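Local coordinates for protein PBP5 (Haemophilus influenzae, PDB 3A3J) that removes the terminal D-alanine from cell-wall precursor peptides, acting as a serine D-alanyl-D-alanine carboxypeptidase of the penicillin-binding protein family, at residues 60-65 / 83-88; 133-138 / 146-151; 209-214 / 233-238; 259-264 / 283-288; 270-275 / 308-313. One frame throughout, in Å; residues are numbered along the deposited sequence.

Interaction 1: residues 60-65 / 83-88; sequences MVTIGE and NTQVSV
Asn83 opens the pairing by giving its backbone N-H to Ile63 O, at the loop end of a small two-stranded antiparallel sheet formed by 60-62 and 85-87. Thr84 follows: its carbonyl O receives Ile63 N at 2.8 Å in a nearly linear bond (174°), while its OG1 lies 3.3 Å from Ile63 CG1 and is itself hydrogen-bonded to Asp81 O. Gln85 stands on the same face as Met60 and Thr62. Its chain bends at chi2 (-124°), and NE2 reaches Thr62 OG1 at 2.7 Å, although the poor angle at the hydrogen makes this a weak bond. Val86 forms the hydrogen-bonded pair with Val61, the two backbones exchanging N-H to O bonds in both directions. On the other face of the sheet its CG2 packs against Ile63 CG1, at 3.8 Å, and this side is buried, with Leu91 of helix 88-98 touching both Val61 and Val86. Ser87 ends the strand as the N-cap of that helix, its OG bonded to Asp90 N. Met60 SD lies 3.8 Å from Ser87 CB, and its folded chain carries CE back to Gln85 O. Val88, already helical, sets CG2 4.0 Å from Val61 CG2.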
# COMPACT_ATOMS: atom_id res chain seq x y z
N MET A 60 26.81 -1.32 9.28
CA MET A 60 27.59 -0.15 8.82
C MET A 60 27.94 -0.48 7.40
O MET A 60 28.52 -1.54 7.14
CB MET A 60 28.83 0.04 9.66
CG MET A 60 28.53 0.42 11.10
SD MET A 60 27.32 1.85 11.17
CE MET A 60 28.35 3.25 10.72
N VAL A 61 27.54 0.38 6.47
CA VAL A 61 27.75 0.14 5.07
C VAL A 61 28.82 1.12 4.57
O VAL A 61 28.74 2.33 4.86
CB VAL A 61 26.46 0.42 4.30
CG1 VAL A 61 26.62 0.29 2.75
CG2 VAL A 61 25.40 -0.55 4.75
N THR A 62 29.78 0.62 3.78
CA THR A 62 30.90 1.47 3.27
C THR A 62 30.51 2.20 2.05
O THR A 62 30.07 1.60 1.13
CB THR A 62 32.11 0.58 2.89
OG1 THR A 62 32.54 -0.05 4.07
CG2 THR A 62 33.29 1.43 2.34
N ILE A 63 30.66 3.51 2.02
CA ILE A 63 30.32 4.24 0.83
C ILE A 63 31.54 4.23 -0.14
O ILE A 63 32.62 4.70 0.21
CB ILE A 63 29.99 5.72 1.19
CG1 ILE A 63 29.00 5.82 2.34
CG2 ILE A 63 29.46 6.46 0.01
CD1 ILE A 63 27.73 4.96 2.16
N GLY A 64 31.37 3.80 -1.38
CA GLY A 64 32.49 3.80 -2.32
C GLY A 64 31.98 4.57 -3.49
O GLY A 64 30.91 5.16 -3.38
N GLU A 65 32.72 4.61 -4.60
CA GLU A 65 32.29 5.50 -5.71
C GLU A 65 30.82 5.36 -6.28
O GLU A 65 30.31 6.29 -6.91
CB GLU A 65 33.33 5.51 -6.86
CG GLU A 65 34.76 5.61 -6.31
CD GLU A 65 35.85 6.06 -7.29
OE1 GLU A 65 35.55 6.43 -8.45
OE2 GLU A 65 37.03 6.05 -6.86
N ASN A 83 34.10 6.90 1.07
CA ASN A 83 34.95 6.33 2.11
C ASN A 83 34.47 6.56 3.53
O ASN A 83 35.26 6.55 4.46
CB ASN A 83 36.42 6.79 1.95
CG ASN A 83 37.38 5.99 2.83
OD1 ASN A 83 37.28 4.75 2.94
ND2 ASN A 83 38.29 6.69 3.50
N THR A 84 33.17 6.76 3.72
CA THR A 84 32.65 6.75 5.05
C THR A 84 31.85 5.47 5.26
O THR A 84 31.57 4.72 4.34
CB THR A 84 31.75 7.94 5.26
OG1 THR A 84 30.67 7.86 4.30
CG2 THR A 84 32.57 9.27 4.99
N GLN A 85 31.49 5.23 6.49
CA GLN A 85 30.67 4.12 6.89
C GLN A 85 29.35 4.66 7.43
O GLN A 85 29.38 5.59 8.24
CB GLN A 85 31.41 3.39 7.98
CG GLN A 85 32.57 2.61 7.35
CD GLN A 85 32.48 1.19 7.69
OE1 GLN A 85 32.75 0.80 8.82
NE2 GLN A 85 32.03 0.37 6.72
N VAL A 86 28.22 4.10 6.97
CA VAL A 86 26.86 4.64 7.29
C VAL A 86 25.87 3.54 7.63
O VAL A 86 25.76 2.56 6.89
CB VAL A 86 26.31 5.46 6.08
CG1 VAL A 86 24.95 6.14 6.40
CG2 VAL A 86 27.29 6.50 5.71
N SER A 87 25.12 3.69 8.72
CA SER A 87 24.22 2.63 9.14
C SER A 87 23.01 2.44 8.20
O SER A 87 22.56 3.35 7.49
CB SER A 87 23.71 2.87 10.55
OG SER A 87 22.78 3.94 10.41
N VAL A 88 22.52 1.22 8.17
CA VAL A 88 21.36 0.89 7.38
C VAL A 88 20.18 1.78 7.87
O VAL A 88 19.44 2.31 7.05
CB VAL A 88 21.05 -0.61 7.54
CG1 VAL A 88 19.60 -0.91 7.25
CG2 VAL A 88 21.98 -1.47 6.62

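Interaction 2: residues 133-138 / 146-151; sequences NTNFTT and NQYSSA
The Gln147 side chain crosses that of Thr137 obliquely and reaches Thr138 at its tip. CB lies 3.3 Å from Thr137 OG1. CG, anti to the backbone N (chi1 -178°), passes 3.4 Å from Asn135 O, and the extended chain then brings CD close to the Thr137 hydroxyl, which is also bonded to Asp144. At the tip, OE1 accepts two bonds: Thr137 N at 2.9 Å, from above the carbonyl plane, and Thr138 OG1 at 2.8 Å, in that plane on a lone pair. A weak third bond comes from Thr138 N. The amide oxygen of the buried Gln147 thus ties down two successive residues, Thr137 and Thr138, the side chain of the latter about 8 Å from that of Lys39, the probable proton acceptor of the active site. Both segments belong to the irregular connection between helices 115-128 and 151-164, and meet through a single antiparallel bridge, Asn135 with Tyr148, whose backbones exchange two hydrogen bonds. Asn135 ND2 also donates to Asn146 O at 2.8 Å in an almost straight bond (174°). Asn135 N lies over one face of the Tyr148 ring, toward its rim, while Asn133 O sits at the ring edge, 3.1 Å from Tyr148 CD1. Ser149 OG donates to Thr134 OG1, which also bonds Asp153. A water links Asn133 ND2 with OG of Ser150, whose hydroxyl caps Asp153 N; Asn133 OD1 accepts from Arg31 NE.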
# COMPACT_ATOMS: atom_id res chain seq x y z
N ASN A 133 0.93 -3.57 -14.12
CA ASN A 133 1.31 -2.38 -14.82
C ASN A 133 2.52 -1.67 -14.20
O ASN A 133 2.68 -0.44 -14.35
CB ASN A 133 0.10 -1.45 -14.85
CG ASN A 133 -0.91 -1.86 -15.91
OD1 ASN A 133 -0.55 -2.01 -17.06
ND2 ASN A 133 -2.16 -2.05 -15.52
N THR A 134 3.33 -2.44 -13.51
CA THR A 134 4.54 -1.94 -12.96
C THR A 134 5.80 -2.68 -13.41
O THR A 134 5.82 -3.92 -13.40
CB THR A 134 4.44 -2.05 -11.44
OG1 THR A 134 3.30 -1.28 -11.05
CG2 THR A 134 5.67 -1.43 -10.77
N ASN A 135 6.88 -1.94 -13.74
CA ASN A 135 8.18 -2.60 -13.91
C ASN A 135 9.33 -1.67 -13.51
O ASN A 135 9.42 -0.56 -13.99
CB ASN A 135 8.40 -3.01 -15.39
CG ASN A 135 9.71 -3.75 -15.58
OD1 ASN A 135 9.85 -4.83 -15.06
ND2 ASN A 135 10.68 -3.14 -16.19
N PHE A 136 10.23 -2.14 -12.66
CA PHE A 136 11.33 -1.31 -12.21
C PHE A 136 12.62 -1.68 -12.92
O PHE A 136 12.91 -2.86 -13.18
CB PHE A 136 11.51 -1.44 -10.70
CG PHE A 136 10.31 -1.00 -9.93
CD1 PHE A 136 9.91 0.35 -9.94
CD2 PHE A 136 9.53 -1.91 -9.24
CE1 PHE A 136 8.79 0.77 -9.23
CE2 PHE A 136 8.37 -1.47 -8.54
CZ PHE A 136 8.02 -0.15 -8.53
N THR A 137 13.43 -0.66 -13.20
CA THR A 137 14.78 -0.87 -13.74
C THR A 137 15.85 -0.28 -12.81
O THR A 137 16.99 -0.43 -13.11
CB THR A 137 14.93 -0.20 -15.10
OG1 THR A 137 14.62 1.19 -14.96
CG2 THR A 137 14.03 -0.84 -16.25
N THR A 138 15.50 0.38 -11.69
CA THR A 138 16.44 1.13 -10.86
C THR A 138 15.92 1.08 -9.47
O THR A 138 14.73 0.85 -9.26
CB THR A 138 16.47 2.64 -11.23
OG1 THR A 138 15.17 3.24 -10.98
CG2 THR A 138 16.89 2.88 -12.70
N ASN A 146 11.31 1.93 -19.86
CA ASN A 146 11.02 0.56 -19.49
C ASN A 146 10.63 0.46 -18.02
O ASN A 146 10.40 -0.65 -17.46
CB ASN A 146 12.26 -0.30 -19.70
CG ASN A 146 12.64 -0.41 -21.16
OD1 ASN A 146 11.79 -0.33 -22.05
ND2 ASN A 146 13.95 -0.56 -21.42
N GLN A 147 10.60 1.62 -17.39
CA GLN A 147 10.29 1.69 -15.97
C GLN A 147 9.02 2.52 -15.74
O GLN A 147 8.97 3.72 -16.12
CB GLN A 147 11.48 2.28 -15.24
CG GLN A 147 11.24 2.34 -13.79
CD GLN A 147 12.44 2.76 -13.04
OE1 GLN A 147 12.91 2.02 -12.20
NE2 GLN A 147 12.92 4.01 -13.29
N TYR A 148 7.98 1.88 -15.17
CA TYR A 148 6.61 2.45 -15.18
C TYR A 148 5.85 1.85 -14.02
O TYR A 148 6.25 0.82 -13.43
CB TYR A 148 5.81 2.17 -16.52
CG TYR A 148 5.85 0.70 -16.92
CD1 TYR A 148 4.94 -0.21 -16.39
CD2 TYR A 148 6.88 0.20 -17.75
CE1 TYR A 148 5.01 -1.56 -16.70
CE2 TYR A 148 6.95 -1.14 -18.07
CZ TYR A 148 6.01 -2.00 -17.54
OH TYR A 148 6.07 -3.31 -17.81
N SER A 149 4.77 2.53 -13.66
CA SER A 149 3.87 1.98 -12.68
C SER A 149 2.55 2.58 -13.03
O SER A 149 2.37 3.20 -14.13
CB SER A 149 4.30 2.33 -11.24
OG SER A 149 3.62 1.50 -10.28
N SER A 150 1.62 2.47 -12.11
CA SER A 150 0.30 3.11 -12.29
C SER A 150 -0.26 3.51 -10.91
O SER A 150 0.22 3.04 -9.85
CB SER A 150 -0.63 2.11 -13.00
OG SER A 150 -1.06 1.18 -12.01
N ALA A 151 -1.32 4.33 -10.93
CA ALA A 151 -1.92 4.84 -9.72
C ALA A 151 -2.38 3.70 -8.86
O ALA A 151 -2.14 3.66 -7.66
CB ALA A 151 -3.11 5.79 -10.10
O HOH W 1 -2.63 -1.14 -13.05

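Interaction 3: residues 209-214 / 233-238; sequences AGYNLV and PTYKGR. With SO4 (sulfate ion), chain B.
Arg238 and Tyr211 bring two flat groups together almost perpendicular, 86° apart, with the guanidinium NH1 at the edge of the phenol ring rather than stacked on its face. The ring face is instead taken by Tyr235, whose CB makes a CH-pi contact 3.8 Å from the ring centroid. Beyond CB, the two tyrosine side chains run side by side in the same direction. Elsewhere on the Tyr211 rim, CD2 lies 3.6 Å from Pro233 O, wedging the ring against the entry to helix 235-252. Thr234 is the N-cap of that helix, and its OG1 accepts from Gly237 N at 2.7 Å.

The contact joins strand 210-218 of the central antiparallel sheet to this helix, a sheet-helix packing of the penicillin-recognising fold. Arg238 leaves the helix with CG between the backbone N and the carbonyl carbon (chi1 80°) and is extended from CG to NE. Its CD passes Leu213 CB at 4.0 Å, and NH1 makes a weak bond to Asn212 O. Two N-H groups at the NH1/NH2 end of the guanidinium grip a sulfate ion: NH1 to O2 at 3.1 Å and NH2 to O3 at 2.7 Å. Thr203 OG1 also binds this ion. Sulfate probably came from the crystallisation liquor, but with the Leu213 side chain about 6 Å from that of Lys202, the probable substrate-binding residue, the grip is consistent with a site that attracts anionic groups.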
# COMPACT_ATOMS: atom_id res chain seq x y z
N ALA A 209 5.41 13.96 -17.21
CA ALA A 209 3.97 14.08 -16.91
C ALA A 209 3.58 15.17 -15.92
O ALA A 209 2.42 15.57 -15.91
CB ALA A 209 3.41 12.74 -16.42
N GLY A 210 4.51 15.56 -15.05
CA GLY A 210 4.23 16.37 -13.88
C GLY A 210 4.69 15.77 -12.55
O GLY A 210 5.70 15.00 -12.50
N TYR A 211 3.92 16.12 -11.50
CA TYR A 211 4.18 15.82 -10.10
C TYR A 211 3.26 14.71 -9.55
O TYR A 211 2.09 14.60 -9.95
CB TYR A 211 3.98 17.07 -9.24
CG TYR A 211 5.05 18.14 -9.52
CD1 TYR A 211 6.25 18.14 -8.82
CD2 TYR A 211 4.86 19.09 -10.51
CE1 TYR A 211 7.26 19.10 -9.13
CE2 TYR A 211 5.87 20.08 -10.82
CZ TYR A 211 7.04 20.06 -10.14
OH TYR A 211 8.01 21.00 -10.45
N ASN A 212 3.75 13.91 -8.61
CA ASN A 212 2.92 12.83 -8.16
C ASN A 212 3.05 12.67 -6.67
O ASN A 212 3.98 13.21 -6.03
CB ASN A 212 3.22 11.53 -9.01
CG ASN A 212 4.62 10.98 -8.80
OD1 ASN A 212 5.24 11.15 -7.73
ND2 ASN A 212 5.09 10.25 -9.77
N LEU A 213 2.09 12.02 -6.05
CA LEU A 213 2.18 11.88 -4.61
C LEU A 213 1.34 10.71 -4.21
O LEU A 213 0.30 10.51 -4.76
CB LEU A 213 1.60 13.15 -3.93
CG LEU A 213 1.28 13.15 -2.43
CD1 LEU A 213 2.49 12.88 -1.61
CD2 LEU A 213 0.51 14.42 -1.86
N VAL A 214 1.79 9.94 -3.23
CA VAL A 214 1.01 8.89 -2.65
C VAL A 214 0.75 9.30 -1.22
O VAL A 214 1.67 9.52 -0.47
CB VAL A 214 1.81 7.55 -2.72
CG1 VAL A 214 1.03 6.44 -1.99
CG2 VAL A 214 1.91 7.17 -4.16
N PRO A 233 0.11 19.27 -12.57
CA PRO A 233 1.00 20.33 -13.10
C PRO A 233 1.91 21.01 -12.06
O PRO A 233 2.99 21.44 -12.43
CB PRO A 233 0.03 21.33 -13.77
CG PRO A 233 -1.13 20.45 -14.20
CD PRO A 233 -1.30 19.49 -12.99
N THR A 234 1.53 21.07 -10.79
CA THR A 234 2.32 21.91 -9.87
C THR A 234 2.55 21.15 -8.60
O THR A 234 1.75 20.29 -8.23
CB THR A 234 1.58 23.29 -9.53
OG1 THR A 234 0.47 23.02 -8.67
CG2 THR A 234 1.04 23.95 -10.79
N TYR A 235 3.64 21.42 -7.94
CA TYR A 235 3.95 20.65 -6.74
C TYR A 235 3.13 21.04 -5.51
O TYR A 235 2.98 20.25 -4.57
CB TYR A 235 5.44 20.71 -6.39
CG TYR A 235 5.92 22.04 -5.85
CD1 TYR A 235 5.74 22.36 -4.52
CD2 TYR A 235 6.55 22.96 -6.67
CE1 TYR A 235 6.19 23.57 -4.00
CE2 TYR A 235 7.03 24.19 -6.16
CZ TYR A 235 6.83 24.46 -4.81
OH TYR A 235 7.29 25.62 -4.24
N LYS A 236 2.65 22.27 -5.48
CA LYS A 236 1.59 22.57 -4.52
C LYS A 236 0.27 21.95 -4.92
O LYS A 236 -0.47 21.49 -4.06
CB LYS A 236 1.47 24.09 -4.31
CG LYS A 236 2.65 24.63 -3.50
CD LYS A 236 2.64 26.19 -3.53
CE LYS A 236 4.00 26.79 -3.12
NZ LYS A 236 3.79 28.26 -2.99
N GLY A 237 -0.06 21.96 -6.21
CA GLY A 237 -1.34 21.35 -6.68
C GLY A 237 -1.52 19.89 -6.25
O GLY A 237 -2.67 19.39 -6.02
N ARG A 238 -0.41 19.17 -6.09
CA ARG A 238 -0.52 17.74 -5.83
C ARG A 238 -1.01 17.52 -4.40
O ARG A 238 -1.85 16.63 -4.14
CB ARG A 238 0.79 16.99 -6.15
CG ARG A 238 1.82 17.12 -5.04
CD ARG A 238 3.12 16.51 -5.42
NE ARG A 238 4.19 17.00 -4.54
CZ ARG A 238 5.46 16.73 -4.75
NH1 ARG A 238 5.80 15.95 -5.77
NH2 ARG A 238 6.40 17.22 -3.95
S SO4 B . 9.69 15.76 -4.94
O1 SO4 B . 9.98 14.51 -4.24
O2 SO4 B . 8.89 15.67 -6.16
O3 SO4 B . 9.02 16.51 -3.89
O4 SO4 B . 10.95 16.38 -5.51

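Interaction 4: residues 259-264 / 283-288; sequences LEAGKE and FMDHFI
Leu259 and His286 form an antiparallel hydrogen-bonded pair at the end of the two-stranded sheet of 253-259 and 286-291, in the C-terminal domain. Backbone bonding there is uneven: His286 N donates to Leu259 O at 2.8 Å, whereas the return bond from Leu259 N to His286 O is weak and long, 3.4 Å. The same Leu259 O also takes a CA-H contact from Asp285. Beyond the pair the backbone turns away through a type II beta turn from Glu260 to Lys263, closed by Lys263 N to Glu260 O. Gly262 occupies a position of this turn whose positive phi suits glycine, and its backbone is hydrogen-bonded to that of Ala282.

Apolar contact is modest. Leu259 CB and CD1 both lie 3.9 Å from His286 CB, and Ala334 of strand 329-338 touches both side chains. A separate van der Waals contact sets Ala261 CB 3.4 Å from Phe283 O.

The polar side-chain contribution comes from Asp285, whose carboxylate comes back toward 259-264. One carboxylate oxygen, OD2, has a long, weak ion pair with Lys257 NZ, while OD1 is met nearly along its C-O axis by Ala261 N, at 2.9 Å with an N-H...O angle of 174°.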
# COMPACT_ATOMS: atom_id res chain seq x y z
N LEU A 259 -16.77 -9.31 8.84
CA LEU A 259 -16.37 -10.61 9.42
C LEU A 259 -15.11 -10.52 10.25
O LEU A 259 -14.16 -9.81 9.89
CB LEU A 259 -16.18 -11.68 8.33
CG LEU A 259 -17.35 -11.99 7.40
CD1 LEU A 259 -16.83 -12.59 6.06
CD2 LEU A 259 -18.34 -12.93 8.10
N GLU A 260 -15.13 -11.25 11.36
CA GLU A 260 -14.00 -11.38 12.24
C GLU A 260 -13.37 -12.78 12.15
O GLU A 260 -14.08 -13.79 12.33
CB GLU A 260 -14.44 -11.10 13.66
CG GLU A 260 -13.40 -11.40 14.70
CD GLU A 260 -13.96 -11.27 16.11
OE1 GLU A 260 -14.84 -10.41 16.31
OE2 GLU A 260 -13.54 -12.02 17.01
N ALA A 261 -12.05 -12.81 11.91
CA ALA A 261 -11.23 -14.04 11.77
C ALA A 261 -11.55 -15.05 12.83
O ALA A 261 -11.53 -14.72 14.01
CB ALA A 261 -9.71 -13.69 11.85
N GLY A 262 -11.85 -16.28 12.43
CA GLY A 262 -11.99 -17.35 13.41
C GLY A 262 -13.35 -17.41 14.06
O GLY A 262 -13.67 -18.39 14.70
N LYS A 263 -14.17 -16.37 13.93
CA LYS A 263 -15.48 -16.35 14.57
C LYS A 263 -16.57 -17.23 13.85
O LYS A 263 -16.74 -17.18 12.64
CB LYS A 263 -15.99 -14.93 14.64
CG LYS A 263 -17.12 -14.78 15.60
CD LYS A 263 -18.06 -13.69 15.15
CE LYS A 263 -19.10 -13.43 16.20
NZ LYS A 263 -18.39 -12.76 17.31
N GLU A 264 -17.32 -17.98 14.64
CA GLU A 264 -18.40 -18.81 14.09
C GLU A 264 -19.61 -17.96 14.00
O GLU A 264 -20.07 -17.48 15.01
CB GLU A 264 -18.65 -19.99 15.00
CG GLU A 264 -17.46 -20.90 14.98
CD GLU A 264 -17.57 -22.01 16.00
OE1 GLU A 264 -18.56 -22.02 16.80
OE2 GLU A 264 -16.65 -22.87 15.98
N PHE A 283 -11.96 -17.38 8.28
CA PHE A 283 -10.71 -17.44 9.03
C PHE A 283 -9.91 -16.11 8.91
O PHE A 283 -8.85 -15.96 9.53
CB PHE A 283 -9.89 -18.71 8.67
CG PHE A 283 -10.43 -19.96 9.33
CD1 PHE A 283 -10.26 -20.16 10.72
CD2 PHE A 283 -11.21 -20.85 8.61
CE1 PHE A 283 -10.79 -21.30 11.36
CE2 PHE A 283 -11.74 -21.98 9.22
CZ PHE A 283 -11.53 -22.21 10.61
N MET A 284 -10.43 -15.16 8.13
CA MET A 284 -9.86 -13.80 8.12
C MET A 284 -10.92 -12.71 8.20
O MET A 284 -12.10 -12.92 7.79
CB MET A 284 -9.00 -13.59 6.89
CG MET A 284 -7.50 -13.95 7.15
SD MET A 284 -6.33 -13.44 5.82
CE MET A 284 -6.48 -11.62 5.83
N ASP A 285 -10.49 -11.56 8.74
CA ASP A 285 -11.34 -10.36 8.87
C ASP A 285 -11.81 -9.95 7.51
O ASP A 285 -11.17 -10.28 6.56
CB ASP A 285 -10.52 -9.20 9.42
CG ASP A 285 -10.31 -9.29 10.90
OD1 ASP A 285 -10.84 -10.22 11.54
OD2 ASP A 285 -9.63 -8.40 11.43
N HIS A 286 -12.92 -9.23 7.41
CA HIS A 286 -13.37 -8.72 6.13
C HIS A 286 -14.00 -7.37 6.39
O HIS A 286 -14.53 -7.15 7.50
CB HIS A 286 -14.44 -9.62 5.50
CG HIS A 286 -14.74 -9.25 4.08
ND1 HIS A 286 -14.07 -9.81 3.01
CD2 HIS A 286 -15.62 -8.37 3.55
CE1 HIS A 286 -14.51 -9.27 1.88
NE2 HIS A 286 -15.45 -8.38 2.18
N PHE A 287 -13.96 -6.48 5.39
CA PHE A 287 -14.33 -5.07 5.61
C PHE A 287 -15.02 -4.62 4.38
O PHE A 287 -14.65 -5.05 3.28
CB PHE A 287 -13.13 -4.13 5.83
CG PHE A 287 -12.32 -4.43 7.07
CD1 PHE A 287 -12.61 -3.81 8.27
CD2 PHE A 287 -11.22 -5.29 7.00
CE1 PHE A 287 -11.87 -4.06 9.40
CE2 PHE A 287 -10.49 -5.55 8.13
CZ PHE A 287 -10.81 -4.94 9.33
N ILE A 288 -16.02 -3.78 4.52
CA ILE A 288 -16.61 -3.27 3.31
C ILE A 288 -16.69 -1.76 3.40
O ILE A 288 -16.63 -1.17 4.48
CB ILE A 288 -18.00 -3.93 2.97
CG1 ILE A 288 -19.06 -3.55 4.00
CG2 ILE A 288 -17.83 -5.45 2.85
CD1 ILE A 288 -20.52 -3.66 3.41

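Interaction 5: residues 270-275 / 308-313; sequences VYYGDK and NLQAPL
Tyr271 and Gln310 pair in parallel, Tyr271 N giving to Leu309 O at 2.7 Å and Ala311 N to Tyr271 O at 3.1 Å, so that the short strand 309-310 borders 264-271 at one edge of the six-stranded mixed sheet of the C-terminal domain. Val270 works on the buried side. Its CG1 and the CD2 of Leu313 meet tip to tip at 3.8 Å, and CG1 also approaches Ala311 N and CB; Val278 of strand 277-281 touches both Val270 and Leu309 from the neighbouring strand. On the opposite face of the sheet Tyr271 sets its CE1 beside Asn308 CB, while Leu309 O lies at the ring edge.

Tyr272 follows with a positive phi, where the chain turns out of the strand. Its ring meets the Gln310 side chain at the edge, Tyr272 CD2 lying 3.8 Å from Gln310 CD, and the amide stands almost perpendicular to the ring (88°). Gln310 CG is anti to the backbone N (chi1 -171°) and passes 3.5 Å from Tyr271 O. Ala311 CB lies 3.4 Å from both Gly273 CA and Tyr272 O, a snug fit against the glycine, and a cis peptide bond then leads into Pro312. Two backbone hydrogen bonds are the directed interactions identified between the segments; with otherwise apolar and van der Waals contacts, the edge strand probably depends largely on side-chain packing.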
# COMPACT_ATOMS: atom_id res chain seq x y z
N VAL A 270 -25.50 -30.73 8.22
CA VAL A 270 -24.64 -31.54 7.32
C VAL A 270 -25.23 -32.97 7.11
O VAL A 270 -25.70 -33.61 8.07
CB VAL A 270 -23.25 -31.69 7.93
CG1 VAL A 270 -22.29 -32.49 6.96
CG2 VAL A 270 -22.68 -30.31 8.19
N TYR A 271 -25.17 -33.49 5.88
CA TYR A 271 -25.74 -34.81 5.59
C TYR A 271 -24.67 -35.88 5.63
O TYR A 271 -23.58 -35.73 5.05
CB TYR A 271 -26.44 -34.80 4.22
CG TYR A 271 -27.71 -34.02 4.32
CD1 TYR A 271 -27.72 -32.65 4.14
CD2 TYR A 271 -28.88 -34.64 4.72
CE1 TYR A 271 -28.88 -31.91 4.29
CE2 TYR A 271 -30.04 -33.95 4.87
CZ TYR A 271 -30.04 -32.57 4.65
OH TYR A 271 -31.22 -31.87 4.79
N TYR A 272 -24.97 -36.94 6.38
CA TYR A 272 -24.14 -38.15 6.29
C TYR A 272 -22.70 -38.01 6.83
O TYR A 272 -21.76 -38.42 6.17
CB TYR A 272 -24.06 -38.58 4.81
CG TYR A 272 -25.38 -38.66 4.06
CD1 TYR A 272 -26.51 -39.26 4.64
CD2 TYR A 272 -25.48 -38.18 2.78
CE1 TYR A 272 -27.74 -39.36 3.92
CE2 TYR A 272 -26.69 -38.27 2.06
CZ TYR A 272 -27.79 -38.86 2.66
OH TYR A 272 -28.94 -38.94 1.98
N GLY A 273 -22.49 -37.41 8.01
CA GLY A 273 -21.12 -37.29 8.53
C GLY A 273 -21.07 -37.51 10.03
O GLY A 273 -22.09 -37.87 10.62
N ASP A 274 -19.92 -37.26 10.66
CA ASP A 274 -19.81 -37.49 12.12
C ASP A 274 -20.62 -36.56 12.99
O ASP A 274 -20.90 -36.91 14.11
CB ASP A 274 -18.37 -37.45 12.65
CG ASP A 274 -17.32 -37.28 11.56
OD1 ASP A 274 -16.60 -38.28 11.27
OD2 ASP A 274 -17.22 -36.16 11.00
N LYS A 275 -20.93 -35.34 12.57
CA LYS A 275 -21.95 -34.63 13.36
C LYS A 275 -23.09 -34.21 12.46
O LYS A 275 -23.01 -34.36 11.26
CB LYS A 275 -21.47 -33.35 14.10
CG LYS A 275 -20.28 -33.50 15.01
CD LYS A 275 -19.02 -33.23 14.24
CE LYS A 275 -17.84 -33.88 14.92
NZ LYS A 275 -16.69 -33.81 13.98
N ASN A 308 -27.40 -28.24 0.19
CA ASN A 308 -27.16 -28.63 1.56
C ASN A 308 -25.71 -29.04 1.61
O ASN A 308 -25.04 -29.07 0.56
CB ASN A 308 -28.01 -29.82 1.96
CG ASN A 308 -28.91 -30.25 0.85
OD1 ASN A 308 -29.97 -29.66 0.62
ND2 ASN A 308 -28.51 -31.31 0.15
N LEU A 309 -25.21 -29.33 2.79
CA LEU A 309 -23.81 -29.68 2.88
C LEU A 309 -23.74 -31.17 3.11
O LEU A 309 -24.42 -31.71 3.99
CB LEU A 309 -23.15 -28.95 4.06
CG LEU A 309 -22.94 -27.45 3.88
CD1 LEU A 309 -22.22 -26.94 5.11
CD2 LEU A 309 -22.15 -27.12 2.58
N GLN A 310 -22.89 -31.82 2.37
CA GLN A 310 -22.58 -33.22 2.65
C GLN A 310 -21.14 -33.50 3.09
O GLN A 310 -20.20 -33.06 2.43
CB GLN A 310 -22.87 -34.03 1.39
CG GLN A 310 -22.81 -35.57 1.62
CD GLN A 310 -23.27 -36.29 0.39
OE1 GLN A 310 -24.12 -35.77 -0.32
NE2 GLN A 310 -22.71 -37.44 0.09
N ALA A 311 -20.99 -34.25 4.17
CA ALA A 311 -19.66 -34.76 4.63
C ALA A 311 -18.99 -35.54 3.51
O ALA A 311 -19.67 -35.97 2.56
CB ALA A 311 -19.80 -35.62 5.89
N PRO A 312 -17.62 -35.66 3.52
CA PRO A 312 -16.65 -35.09 4.46
C PRO A 312 -16.52 -33.58 4.25
O PRO A 312 -16.57 -33.09 3.12
CB PRO A 312 -15.32 -35.80 4.04
CG PRO A 312 -15.44 -35.93 2.57
CD PRO A 312 -16.93 -36.29 2.36
N LEU A 313 -16.36 -32.85 5.34
CA LEU A 313 -16.02 -31.41 5.29
C LEU A 313 -14.67 -31.06 5.98
O LEU A 313 -14.46 -31.40 7.15
CB LEU A 313 -17.13 -30.65 5.97
CG LEU A 313 -18.26 -30.02 5.15
CD1 LEU A 313 -18.35 -30.56 3.81
CD2 LEU A 313 -19.55 -30.10 5.89

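In the fold
Interactions 1, 2 and 3 belong to the catalytic part of the chain, while interactions 4 and 5 lie in the C-terminal domain. Interactions 2 and 3 both lie near the active site: their centres are 18 Å apart and their nearest atoms about 6 Å, and the side chains of Thr138 and Asn212 come within about 9 Å and 6 Å, respectively, of that of Ser36, the probable acylated serine. Interaction 1 is peripheral, its centre 28 Å from that of interaction 2. The segments of interactions 4 and 5 alternate, 259-264 and 270-275 both preceding 283-288 and 308-313, with centres 23 Å apart; interaction 5 is the more remote, its centre 58 Å from that of interaction 3, which holds the sulfate ion.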